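Side-chain contacts in intracellular exo-alpha-(1->5)-L-arabinofuranosidase (Bifidobacterium longum, PDB 2Y2W), which hydrolyses terminal alpha-(1->5)-linked L-arabinofuranosyl residues from branched and debranched arabinans in the breakdown of plant cell walls: residues Asp150-Tyr153 and Arg154-Gln157; Leu518-Asp522 and Pro523-Asn527; Gly213-Asp217 and Gly218-Val222; Trp266-Thr269 and Val270-Ala274; Asn118-Trp121 and Glu122-Ile125. All coordinates share one frame; numbering follows the deposited sequence.

In the fold
Contacts 1 and 3 are buried, 4 and 5 partly buried, and 2 lies at the surface. Contacts 1 and 4 sit on helices 149-159 and 265-274 of the catalytic (beta/alpha)8 barrel, contacts 3 and 5 in loops that follow its strands 209-212 and 107-110. Contact 2 is far off, after strand 512-518. Contact 3, in the loop that carries the probable acid/base, touches contact 4 through Asp217 and Trp266 and contact 5 through Val222 and Asn118; contact 5 meets contact 1 where Ile125 packs on Asp150. Both helices combine backbone bonds, doubled by a hydroxyl, with aromatic packing, contact 1 adding a salt bridge; the loops use amides, carboxylates and turns, contact 5 adding a carboxylate stacked on an indole.

Contact 1 (Asp150-Tyr153 and Arg154-Gln157); sequences DDFY and RWSQ
Gln157 lays its CG over one face of the Tyr153 ring, 3.8 Å from the ring centroid, a CH-pi contact one helical turn along. The guanidinium of Arg154 has the Asp150 carbonyl oxygen over one face and Asp151 OD1 at its edge, in plane. Phe152 and the six-membered ring of Trp155 are nearly parallel, 17° between planes, but slid so far apart that they barely overlap; their closest atoms are Phe152 CE1 and Trp155 CE3 at 3.9 Å.

The edge contact of Arg154 is a salt bridge: NH2 reaches Asp151 OD1 at 3.0 Å in an almost straight bond (176°), although it comes from above the carboxylate plane. Arg128 and Arg131 also hold Asp151. On the buried side, Ser156 OG turns back beside its own backbone N (chi1 -57°) and bonds Phe152 O at 2.8 Å, while Ser156 N takes the other face of that carbonyl. The Tyr153 hydroxyl bonds Glu203. An alanine at Tyr153 is likely to leave Glu203 without this partner and Gln157 CG without a ring to lie on.

Helix 149-159 therefore divides its chemistry by side: Phe152 packs on barrel strand 162-167 and Trp155 on helices 75-79 and 94-103, with Ser156 spending its hydroxyl on the helix backbone, while the several arginines at Asp151 would favour its charged form.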
# COMPACT_ATOMS: atom_id res chain seq x y z
N ASP D 150 14.08 11.71 -19.96
CA ASP D 150 15.32 12.24 -20.52
C ASP D 150 15.05 12.82 -21.91
O ASP D 150 15.46 13.94 -22.22
CB ASP D 150 16.39 11.14 -20.64
CG ASP D 150 17.02 10.78 -19.30
OD1 ASP D 150 16.94 11.57 -18.33
OD2 ASP D 150 17.63 9.68 -19.22
N ASP D 151 14.35 12.05 -22.74
CA ASP D 151 14.11 12.40 -24.13
C ASP D 151 13.03 13.46 -24.29
O ASP D 151 13.19 14.40 -25.08
CB ASP D 151 13.74 11.14 -24.94
CG ASP D 151 14.85 10.10 -24.94
OD1 ASP D 151 15.94 10.38 -25.48
OD2 ASP D 151 14.63 9.00 -24.40
N PHE D 152 11.94 13.33 -23.53
CA PHE D 152 10.87 14.32 -23.58
C PHE D 152 11.32 15.68 -23.06
O PHE D 152 10.81 16.72 -23.49
CB PHE D 152 9.61 13.85 -22.84
CG PHE D 152 8.42 14.73 -23.07
CD1 PHE D 152 7.67 14.62 -24.23
CD2 PHE D 152 8.06 15.70 -22.14
CE1 PHE D 152 6.58 15.44 -24.46
CE2 PHE D 152 6.97 16.53 -22.36
CZ PHE D 152 6.23 16.40 -23.52
N TYR D 153 12.28 15.68 -22.13
CA TYR D 153 12.93 16.91 -21.69
C TYR D 153 13.62 17.60 -22.86
O TYR D 153 13.47 18.81 -23.06
CB TYR D 153 13.94 16.64 -20.57
CG TYR D 153 14.80 17.84 -20.25
CD1 TYR D 153 14.29 18.92 -19.53
CD2 TYR D 153 16.12 17.92 -20.71
CE1 TYR D 153 15.08 20.03 -19.25
CE2 TYR D 153 16.91 19.03 -20.44
CZ TYR D 153 16.38 20.08 -19.71
OH TYR D 153 17.16 21.18 -19.44
N ARG D 154 14.39 16.83 -23.63
CA ARG D 154 15.07 17.34 -24.81
C ARG D 154 14.08 17.86 -25.84
O ARG D 154 14.31 18.90 -26.46
CB ARG D 154 15.98 16.26 -25.42
CG ARG D 154 17.29 16.08 -24.66
CD ARG D 154 18.21 15.09 -25.37
NE ARG D 154 17.89 13.70 -25.05
CZ ARG D 154 18.53 12.98 -24.13
NH1 ARG D 154 19.53 13.51 -23.43
NH2 ARG D 154 18.17 11.72 -23.91
N TRP D 155 12.96 17.15 -26.00
CA TRP D 155 11.89 17.59 -26.90
C TRP D 155 11.30 18.92 -26.43
O TRP D 155 11.09 19.83 -27.24
CB TRP D 155 10.79 16.53 -27.01
CG TRP D 155 9.76 16.86 -28.05
CD1 TRP D 155 9.79 16.50 -29.37
CD2 TRP D 155 8.57 17.63 -27.87
NE1 TRP D 155 8.68 16.99 -30.02
CE2 TRP D 155 7.92 17.69 -29.12
CE3 TRP D 155 7.99 18.28 -26.77
CZ2 TRP D 155 6.71 18.38 -29.31
CZ3 TRP D 155 6.79 18.96 -26.95
CH2 TRP D 155 6.16 19.00 -28.22
N SER D 156 11.05 19.03 -25.13
CA SER D 156 10.49 20.24 -24.54
C SER D 156 11.44 21.43 -24.59
O SER D 156 11.00 22.57 -24.67
CB SER D 156 10.05 19.97 -23.10
OG SER D 156 9.12 18.90 -23.06
N GLN D 157 12.75 21.15 -24.54
CA GLN D 157 13.77 22.18 -24.75
C GLN D 157 13.71 22.71 -26.19
O GLN D 157 13.77 23.92 -26.41
CB GLN D 157 15.17 21.64 -24.45
CG GLN D 157 15.46 21.37 -22.97
CD GLN D 157 15.52 22.63 -22.12
OE1 GLN D 157 14.97 22.67 -21.02
NE2 GLN D 157 16.21 23.65 -22.62

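Contact 2 (Leu518-Asp522 and Pro523-Asn527); sequences LHEDD and PYRTN
Arg525 folds back on Glu520 through bends in both chains: the arginine turns at chi2 and chi3 (98° for the latter), and the glutamate doubles over at chi2, -63°. Between them the backbone makes a type I beta turn from Asp522 to Arg525, with Pro523 and Tyr524 at its corners, in the loop that leaves strand 512-518 of the C-terminal beta domain.

The turn closes with Arg525 N on Asp522 O at 3.1 Å. Asp522 adds a side-chain bond to it. Its CG is swung anti to the backbone N (chi1 -176°), which brings the carboxylate to the backbone N-H of Tyr524, and OD1 accepts a weak bond from Tyr524 N at 3.3 Å, the pattern of an Asx turn. The same oxygen lies at the edge of the Tyr524 ring, and Asp522 OD2 accepts a hydrogen bond from a water at 2.7 Å. Arg295 makes a cation-pi contact with the Tyr524 ring and a long, weak ion pair with Asp522.

Backbone bonds from Pro523 and Arg525 to Ala383 and Ala382 tie the turn to the start of helix 382-397, well away from the annotated sites. Beyond the turn, Thr526 OG1 bonds back to Tyr524 O at 3.1 Å. The salt bridge itself is side-on and rests on a single oxygen: Arg525 NE at 3.2 Å and NH2 at 3.1 Å both meet Glu520 OE1, which lies in the guanidinium plane while the two nitrogens approach it from the same face of the carboxylate.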
# COMPACT_ATOMS: atom_id res chain seq x y z
N LEU D 518 -14.44 30.37 -39.59
CA LEU D 518 -14.44 28.92 -39.74
C LEU D 518 -15.86 28.41 -39.91
O LEU D 518 -16.60 28.25 -38.93
CB LEU D 518 -13.74 28.22 -38.58
CG LEU D 518 -12.37 27.60 -38.86
CD1 LEU D 518 -11.81 26.98 -37.60
CD2 LEU D 518 -12.44 26.55 -39.97
N HIS D 519 -16.25 28.16 -41.15
CA HIS D 519 -17.56 27.63 -41.47
C HIS D 519 -17.55 26.87 -42.79
O HIS D 519 -16.93 27.30 -43.76
CB HIS D 519 -18.61 28.74 -41.53
CG HIS D 519 -19.90 28.32 -42.17
ND1 HIS D 519 -20.83 27.54 -41.51
CD2 HIS D 519 -20.39 28.54 -43.41
CE1 HIS D 519 -21.85 27.32 -42.32
NE2 HIS D 519 -21.61 27.91 -43.48
N GLU D 520 -18.26 25.74 -42.81
CA GLU D 520 -18.53 25.02 -44.04
C GLU D 520 -20.02 24.70 -44.12
O GLU D 520 -20.65 24.39 -43.10
CB GLU D 520 -17.70 23.73 -44.12
CG GLU D 520 -16.18 23.93 -44.10
CD GLU D 520 -15.65 24.73 -45.28
OE1 GLU D 520 -16.02 24.42 -46.43
OE2 GLU D 520 -14.85 25.66 -45.05
N ASP D 521 -20.59 24.79 -45.32
CA ASP D 521 -22.01 24.50 -45.54
C ASP D 521 -22.35 23.08 -45.10
O ASP D 521 -23.41 22.85 -44.52
CB ASP D 521 -22.40 24.73 -47.00
CG ASP D 521 -22.59 26.20 -47.33
OD1 ASP D 521 -23.12 26.95 -46.48
OD2 ASP D 521 -22.21 26.61 -48.45
N ASP D 522 -21.45 22.15 -45.39
CA ASP D 522 -21.49 20.82 -44.81
C ASP D 522 -20.67 20.86 -43.51
O ASP D 522 -19.44 20.89 -43.56
CB ASP D 522 -20.92 19.78 -45.79
CG ASP D 522 -21.03 18.35 -45.27
OD1 ASP D 522 -21.83 18.09 -44.35
OD2 ASP D 522 -20.30 17.48 -45.79
N PRO D 523 -21.35 20.86 -42.35
CA PRO D 523 -20.64 20.93 -41.07
C PRO D 523 -19.91 19.62 -40.73
O PRO D 523 -19.18 19.56 -39.74
CB PRO D 523 -21.76 21.18 -40.06
CG PRO D 523 -22.97 20.59 -40.68
CD PRO D 523 -22.81 20.78 -42.16
N TYR D 524 -20.10 18.61 -41.57
CA TYR D 524 -19.43 17.32 -41.42
C TYR D 524 -18.22 17.21 -42.35
O TYR D 524 -17.60 16.15 -42.45
CB TYR D 524 -20.42 16.17 -41.69
CG TYR D 524 -21.60 16.13 -40.75
CD1 TYR D 524 -22.74 16.90 -40.99
CD2 TYR D 524 -21.58 15.33 -39.61
CE1 TYR D 524 -23.83 16.86 -40.13
CE2 TYR D 524 -22.66 15.29 -38.73
CZ TYR D 524 -23.79 16.06 -39.00
OH TYR D 524 -24.86 16.02 -38.14
N ARG D 525 -17.88 18.32 -43.01
CA ARG D 525 -16.73 18.36 -43.92
C ARG D 525 -15.43 18.34 -43.12
O ARG D 525 -15.33 18.96 -42.06
CB ARG D 525 -16.79 19.58 -44.84
CG ARG D 525 -16.09 19.38 -46.18
CD ARG D 525 -16.77 20.15 -47.30
NE ARG D 525 -16.12 21.43 -47.59
CZ ARG D 525 -15.15 21.59 -48.49
NH1 ARG D 525 -14.69 20.56 -49.19
NH2 ARG D 525 -14.62 22.80 -48.68
N THR D 526 -14.44 17.63 -43.64
CA THR D 526 -13.26 17.28 -42.85
C THR D 526 -11.96 17.41 -43.65
O THR D 526 -11.93 17.18 -44.86
CB THR D 526 -13.40 15.83 -42.32
OG1 THR D 526 -14.63 15.70 -41.59
CG2 THR D 526 -12.26 15.47 -41.40
N ASN D 527 -10.90 17.80 -42.95
CA ASN D 527 -9.54 17.75 -43.48
C ASN D 527 -8.99 16.33 -43.39
O ASN D 527 -9.04 15.71 -42.33
CB ASN D 527 -8.62 18.71 -42.73
CG ASN D 527 -8.89 20.17 -43.07
OD1 ASN D 527 -9.28 20.50 -44.18
ND2 ASN D 527 -8.66 21.04 -42.10
O HOH W 1 -19.61 14.98 -45.06

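Contact 3 (Gly213-Asp217 and Gly218-Val222); sequences GNEMD and GPWQV
Asn214 ND2 donates to Gln221 OE1 at 3.2 Å, nearly straight at 170°; the acceptor lies in the Asn214 amide plane, but the donor stands above the Gln221 carbonyl plane. Trp220 NE1 points its N-H from the ring edge at Glu215 OE1, a weak bond of 3.3 Å. Ser117 and Asn114 take up the two ends of the Gln221 amide, and Arg109 holds Asn214 OD1. A leucine in place of Gln221 would probably leave Asn214 ND2 and Asn114 without these amide partners.

The backbone makes two type I turns in succession, Glu215 to Gly218 and Gly218 to Gln221, the first closed by Gly218 N on Glu215 O at 3.1 Å. They follow barrel strand 209-212 and carry the Asn-Glu pair characteristic of clan GH-A glycosidases, in which Glu215 is by similarity the acid/base. His284 bonds its OE2, and both Asn214 and Glu215 touch Glu340, the probable nucleophile.

Packing completes the loop. Gly218 CA sits 3.5 Å above the plane of the Trp220 ring, where a side chain would run into the indole, and Gln221 NE2 rests 3.5 Å from Glu215 CB.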
# COMPACT_ATOMS: atom_id res chain seq x y z
N GLY D 213 -0.76 11.35 -9.90
CA GLY D 213 -1.64 10.31 -10.41
C GLY D 213 -2.48 10.77 -11.58
O GLY D 213 -2.43 11.94 -11.97
N ASN D 214 -3.25 9.84 -12.14
CA ASN D 214 -4.16 10.11 -13.24
C ASN D 214 -5.51 9.43 -13.04
O ASN D 214 -5.57 8.25 -12.68
CB ASN D 214 -3.56 9.66 -14.56
CG ASN D 214 -4.47 9.94 -15.73
OD1 ASN D 214 -4.53 11.07 -16.22
ND2 ASN D 214 -5.19 8.92 -16.19
N GLU D 215 -6.58 10.19 -13.28
CA GLU D 215 -7.96 9.69 -13.29
C GLU D 215 -8.21 8.55 -12.30
O GLU D 215 -8.77 7.51 -12.65
CB GLU D 215 -8.36 9.26 -14.72
CG GLU D 215 -8.51 10.42 -15.71
CD GLU D 215 -8.97 9.97 -17.09
OE1 GLU D 215 -8.49 8.92 -17.58
OE2 GLU D 215 -9.80 10.67 -17.69
N MET D 216 -7.81 8.77 -11.05
CA MET D 216 -7.87 7.74 -10.02
C MET D 216 -9.30 7.37 -9.58
O MET D 216 -9.49 6.39 -8.86
CB MET D 216 -7.02 8.14 -8.81
CG MET D 216 -5.53 8.28 -9.12
SD MET D 216 -4.78 6.77 -9.77
CE MET D 216 -4.79 5.74 -8.30
N ASP D 217 -10.28 8.16 -10.04
CA ASP D 217 -11.69 7.89 -9.76
C ASP D 217 -12.32 6.95 -10.79
O ASP D 217 -13.32 6.29 -10.50
CB ASP D 217 -12.49 9.20 -9.69
CG ASP D 217 -12.54 9.94 -11.02
OD1 ASP D 217 -11.57 9.84 -11.81
OD2 ASP D 217 -13.56 10.62 -11.28
N GLY D 218 -11.73 6.91 -11.98
CA GLY D 218 -12.24 6.06 -13.06
C GLY D 218 -11.98 4.59 -12.80
O GLY D 218 -10.84 4.21 -12.52
N PRO D 219 -13.03 3.76 -12.87
CA PRO D 219 -12.90 2.30 -12.68
C PRO D 219 -12.15 1.59 -13.81
O PRO D 219 -11.91 0.38 -13.72
CB PRO D 219 -14.35 1.82 -12.61
CG PRO D 219 -15.16 3.04 -12.29
CD PRO D 219 -14.44 4.16 -12.98
N TRP D 220 -11.78 2.32 -14.85
CA TRP D 220 -10.94 1.80 -15.94
C TRP D 220 -9.44 1.95 -15.62
O TRP D 220 -8.59 1.38 -16.30
CB TRP D 220 -11.26 2.51 -17.25
CG TRP D 220 -11.09 4.00 -17.16
CD1 TRP D 220 -9.94 4.71 -17.38
CD2 TRP D 220 -12.09 4.96 -16.82
NE1 TRP D 220 -10.17 6.05 -17.19
CE2 TRP D 220 -11.48 6.23 -16.85
CE3 TRP D 220 -13.45 4.87 -16.49
CZ2 TRP D 220 -12.18 7.41 -16.56
CZ3 TRP D 220 -14.15 6.04 -16.20
CH2 TRP D 220 -13.51 7.30 -16.24
N GLN D 221 -9.14 2.73 -14.58
CA GLN D 221 -7.77 3.07 -14.23
C GLN D 221 -7.10 1.97 -13.40
O GLN D 221 -7.71 1.43 -12.47
CB GLN D 221 -7.74 4.39 -13.45
CG GLN D 221 -6.40 5.12 -13.48
CD GLN D 221 -6.09 5.74 -14.83
OE1 GLN D 221 -4.93 5.93 -15.18
NE2 GLN D 221 -7.14 6.08 -15.59
N VAL D 222 -5.86 1.66 -13.75
CA VAL D 222 -5.09 0.66 -13.02
C VAL D 222 -4.85 1.15 -11.60
O VAL D 222 -4.28 2.23 -11.40
CB VAL D 222 -3.76 0.32 -13.74
CG1 VAL D 222 -2.96 -0.71 -12.94
CG2 VAL D 222 -4.03 -0.20 -15.14

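Contact 4 (Trp266-Thr269 and Val270-Ala274); sequences WEKT and VLTKA
Val270 sets its CG2 methyl over one face of the Trp266 indole, 4.0 Å from the centroid of the five-membered ring and 17° off its normal, a CH-pi contact between residues four apart on helix 265-274. The methyl stands beside the valine's own backbone N, with CG1 anti to that nitrogen at chi1 165°, which turns CG2 back toward the preceding turn. Beyond this pair, Trp266 packs on Pro227 and Val270 on Tyr230, both of helix 227-244. Leu271 faces another way, onto Val281 of strand 280-287 and onto Ala321 and Ala324 of helix 307-327.

Helix 265-274 is the crossover of a beta-alpha-beta unit, linking barrel strands 249-252 and 280-287 and lying between its neighbouring helices. Its Trp266 also reaches the loop that carries the probable acid/base, where the ring packs on Asp217.

Among the hydrogen bonds, Val270 N meets Trp266 O at 3.0 Å and Leu271 N meets Glu267 O at 2.8 Å. Lys268 O accepts twice from one residue: Thr272 N at 3.1 Å and Thr272 OG1 at 2.6 Å arrive from opposite faces of the carbonyl plane. The threonine hydroxyl is thus satisfied within the helix. Thr269, three residues earlier, does likewise, its OG1 bonding Thr265 O. The polar ends of the inner residues look outside the helix: Trp266 NE1 bonds the backbone oxygen of Cys253, and Glu267 OE2 bonds Ser255 OG.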
# COMPACT_ATOMS: atom_id res chain seq x y z
N TRP D 266 -16.03 13.90 -4.73
CA TRP D 266 -14.64 13.48 -4.86
C TRP D 266 -13.72 14.65 -4.52
O TRP D 266 -12.88 14.54 -3.63
CB TRP D 266 -14.35 12.99 -6.28
CG TRP D 266 -12.90 12.67 -6.53
CD1 TRP D 266 -11.91 13.54 -6.89
CD2 TRP D 266 -12.29 11.38 -6.45
NE1 TRP D 266 -10.72 12.88 -7.03
CE2 TRP D 266 -10.92 11.55 -6.77
CE3 TRP D 266 -12.76 10.09 -6.14
CZ2 TRP D 266 -10.02 10.48 -6.78
CZ3 TRP D 266 -11.86 9.03 -6.16
CH2 TRP D 266 -10.50 9.23 -6.48
N GLU D 267 -13.91 15.76 -5.23
CA GLU D 267 -13.12 16.97 -5.04
C GLU D 267 -13.18 17.48 -3.61
O GLU D 267 -12.16 17.83 -3.03
CB GLU D 267 -13.58 18.06 -6.01
CG GLU D 267 -13.19 17.83 -7.48
CD GLU D 267 -14.14 16.90 -8.22
OE1 GLU D 267 -15.11 16.38 -7.62
OE2 GLU D 267 -13.90 16.68 -9.43
N LYS D 268 -14.39 17.51 -3.04
CA LYS D 268 -14.57 17.99 -1.67
C LYS D 268 -13.74 17.20 -0.67
O LYS D 268 -12.98 17.78 0.10
CB LYS D 268 -16.05 17.97 -1.28
CG LYS D 268 -16.40 18.90 -0.13
CD LYS D 268 -17.90 19.21 -0.07
CE LYS D 268 -18.35 20.12 -1.23
NZ LYS D 268 -18.66 19.36 -2.48
N THR D 269 -13.87 15.87 -0.71
CA THR D 269 -13.16 14.99 0.21
C THR D 269 -11.64 15.08 0.03
O THR D 269 -10.90 15.24 1.00
CB THR D 269 -13.63 13.53 0.06
OG1 THR D 269 -15.06 13.47 0.12
CG2 THR D 269 -13.05 12.65 1.17
N VAL D 270 -11.20 14.98 -1.23
CA VAL D 270 -9.78 14.98 -1.57
C VAL D 270 -9.10 16.31 -1.22
O VAL D 270 -8.07 16.33 -0.55
CB VAL D 270 -9.55 14.59 -3.06
CG1 VAL D 270 -8.14 14.94 -3.53
CG2 VAL D 270 -9.84 13.11 -3.26
N LEU D 271 -9.70 17.41 -1.67
CA LEU D 271 -9.11 18.74 -1.46
C LEU D 271 -9.14 19.19 0.01
O LEU D 271 -8.22 19.86 0.45
CB LEU D 271 -9.76 19.79 -2.37
CG LEU D 271 -9.65 19.60 -3.89
CD1 LEU D 271 -10.43 20.67 -4.63
CD2 LEU D 271 -8.20 19.57 -4.37
N THR D 272 -10.18 18.81 0.75
CA THR D 272 -10.29 19.16 2.17
C THR D 272 -9.11 18.63 2.98
O THR D 272 -8.53 19.35 3.80
CB THR D 272 -11.63 18.68 2.79
OG1 THR D 272 -12.72 19.32 2.12
CG2 THR D 272 -11.71 19.02 4.28
N LYS D 273 -8.73 17.37 2.73
CA LYS D 273 -7.65 16.73 3.47
C LYS D 273 -6.27 17.23 3.02
O LYS D 273 -5.42 17.55 3.86
CB LYS D 273 -7.73 15.21 3.35
CG LYS D 273 -6.86 14.46 4.35
CD LYS D 273 -7.28 13.01 4.48
CE LYS D 273 -6.48 12.29 5.56
NZ LYS D 273 -6.92 10.88 5.74
N ALA D 274 -6.05 17.30 1.72
CA ALA D 274 -4.73 17.59 1.17
C ALA D 274 -4.52 19.07 0.83
O ALA D 274 -3.53 19.42 0.18
CB ALA D 274 -4.46 16.72 -0.04

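Contact 5 (Asn118-Trp121 and Glu122-Ile125); sequences NYNW and EDGI
The long loop between barrel strand 107-110 and strand 134-136 curls here into a tight turn, and Asn120 and Asp123 bind each other across it twice. Asp123 N donates to Asn120 O at 3.0 Å, and Asn120 ND2 returns a bond to Asp123 OD2 at 3.2 Å. The two side chains lie alongside, pointing the same way, with amide and carboxylate planes almost perpendicular (86°); OD2 lies in the amide plane of Asn120, while the amide meets the carboxylate on its syn side but tilted out of its plane. A water donates to Asp123 OD2 and accepts from Asn120 N at 2.9 Å. Arg134 adds a salt bridge to the same oxygen, which would favour the charged carboxylate.

Beneath the turn, Glu122 lies flat on Trp121. Its CG sits over the centre of the six-membered ring, 3.8 Å from the centroid, and a bend at chi2 of 91° lays the carboxylate parallel to the indole, 3° between planes. Arg172 forms a salt bridge with OE1 and also touches the tryptophan. Ile125 CD1 comes to 4.1 Å from Trp121 CZ3, and the ring packs further on helix 174-185. Asn120 packs on Lys175 of the second subunit.

The side chain of Tyr119 lies about 9 Å from that of Glu69 of the probable arabinofuranose site; the paired Asn120 and Asp123 and the Glu122-Trp121 stack belong to a beta-alpha loop of the (beta/alpha)8 barrel.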
# COMPACT_ATOMS: atom_id res chain seq x y z
N ASN D 118 0.43 2.38 -14.80
CA ASN D 118 1.24 1.15 -14.75
C ASN D 118 2.59 1.34 -15.43
O ASN D 118 3.06 0.49 -16.19
CB ASN D 118 0.46 -0.05 -15.31
CG ASN D 118 0.38 -0.05 -16.83
OD1 ASN D 118 0.79 -1.02 -17.48
ND2 ASN D 118 -0.15 1.02 -17.41
N TYR D 119 3.23 2.47 -15.13
CA TYR D 119 4.48 2.86 -15.77
C TYR D 119 5.61 3.03 -14.75
O TYR D 119 5.43 3.70 -13.73
CB TYR D 119 4.25 4.15 -16.56
CG TYR D 119 5.50 4.76 -17.17
CD1 TYR D 119 6.26 4.05 -18.11
CD2 TYR D 119 5.90 6.04 -16.83
CE1 TYR D 119 7.40 4.61 -18.68
CE2 TYR D 119 7.04 6.61 -17.39
CZ TYR D 119 7.78 5.89 -18.32
OH TYR D 119 8.90 6.46 -18.86
N ASN D 120 6.75 2.42 -15.04
CA ASN D 120 7.95 2.58 -14.21
C ASN D 120 8.89 3.59 -14.85
O ASN D 120 9.45 3.32 -15.92
CB ASN D 120 8.65 1.23 -14.01
CG ASN D 120 7.70 0.12 -13.64
OD1 ASN D 120 6.96 0.21 -12.65
ND2 ASN D 120 7.71 -0.96 -14.42
N TRP D 121 9.07 4.73 -14.20
CA TRP D 121 9.76 5.87 -14.81
C TRP D 121 11.24 5.62 -15.13
O TRP D 121 11.80 6.27 -16.02
CB TRP D 121 9.59 7.14 -13.95
CG TRP D 121 10.30 7.07 -12.65
CD1 TRP D 121 9.80 6.61 -11.46
CD2 TRP D 121 11.64 7.48 -12.38
NE1 TRP D 121 10.75 6.70 -10.48
CE2 TRP D 121 11.89 7.23 -11.02
CE3 TRP D 121 12.66 8.03 -13.17
CZ2 TRP D 121 13.12 7.52 -10.42
CZ3 TRP D 121 13.88 8.32 -12.58
CH2 TRP D 121 14.10 8.06 -11.21
N GLU D 122 11.86 4.69 -14.41
CA GLU D 122 13.27 4.32 -14.63
C GLU D 122 13.45 3.52 -15.92
O GLU D 122 14.56 3.45 -16.46
CB GLU D 122 13.83 3.50 -13.46
CG GLU D 122 13.57 4.08 -12.08
CD GLU D 122 12.28 3.56 -11.45
OE1 GLU D 122 11.27 3.43 -12.17
OE2 GLU D 122 12.29 3.28 -10.24
N ASP D 123 12.38 2.90 -16.40
CA ASP D 123 12.41 2.13 -17.65
C ASP D 123 12.71 3.00 -18.86
O ASP D 123 13.15 2.50 -19.89
CB ASP D 123 11.08 1.39 -17.86
CG ASP D 123 10.91 0.22 -16.92
OD1 ASP D 123 11.91 -0.25 -16.33
OD2 ASP D 123 9.76 -0.25 -16.77
N GLY D 124 12.46 4.31 -18.73
CA GLY D 124 12.64 5.25 -19.82
C GLY D 124 13.85 6.15 -19.70
O GLY D 124 13.99 7.10 -20.46
N ILE D 125 14.72 5.86 -18.74
CA ILE D 125 15.96 6.62 -18.55
C ILE D 125 17.19 5.78 -18.92
O ILE D 125 17.09 4.57 -19.10
CB ILE D 125 16.11 7.18 -17.09
CG1 ILE D 125 16.30 6.05 -16.08
CG2 ILE D 125 14.93 8.08 -16.74
CD1 ILE D 125 16.82 6.49 -14.73
O HOH W 2 7.65 1.00 -17.37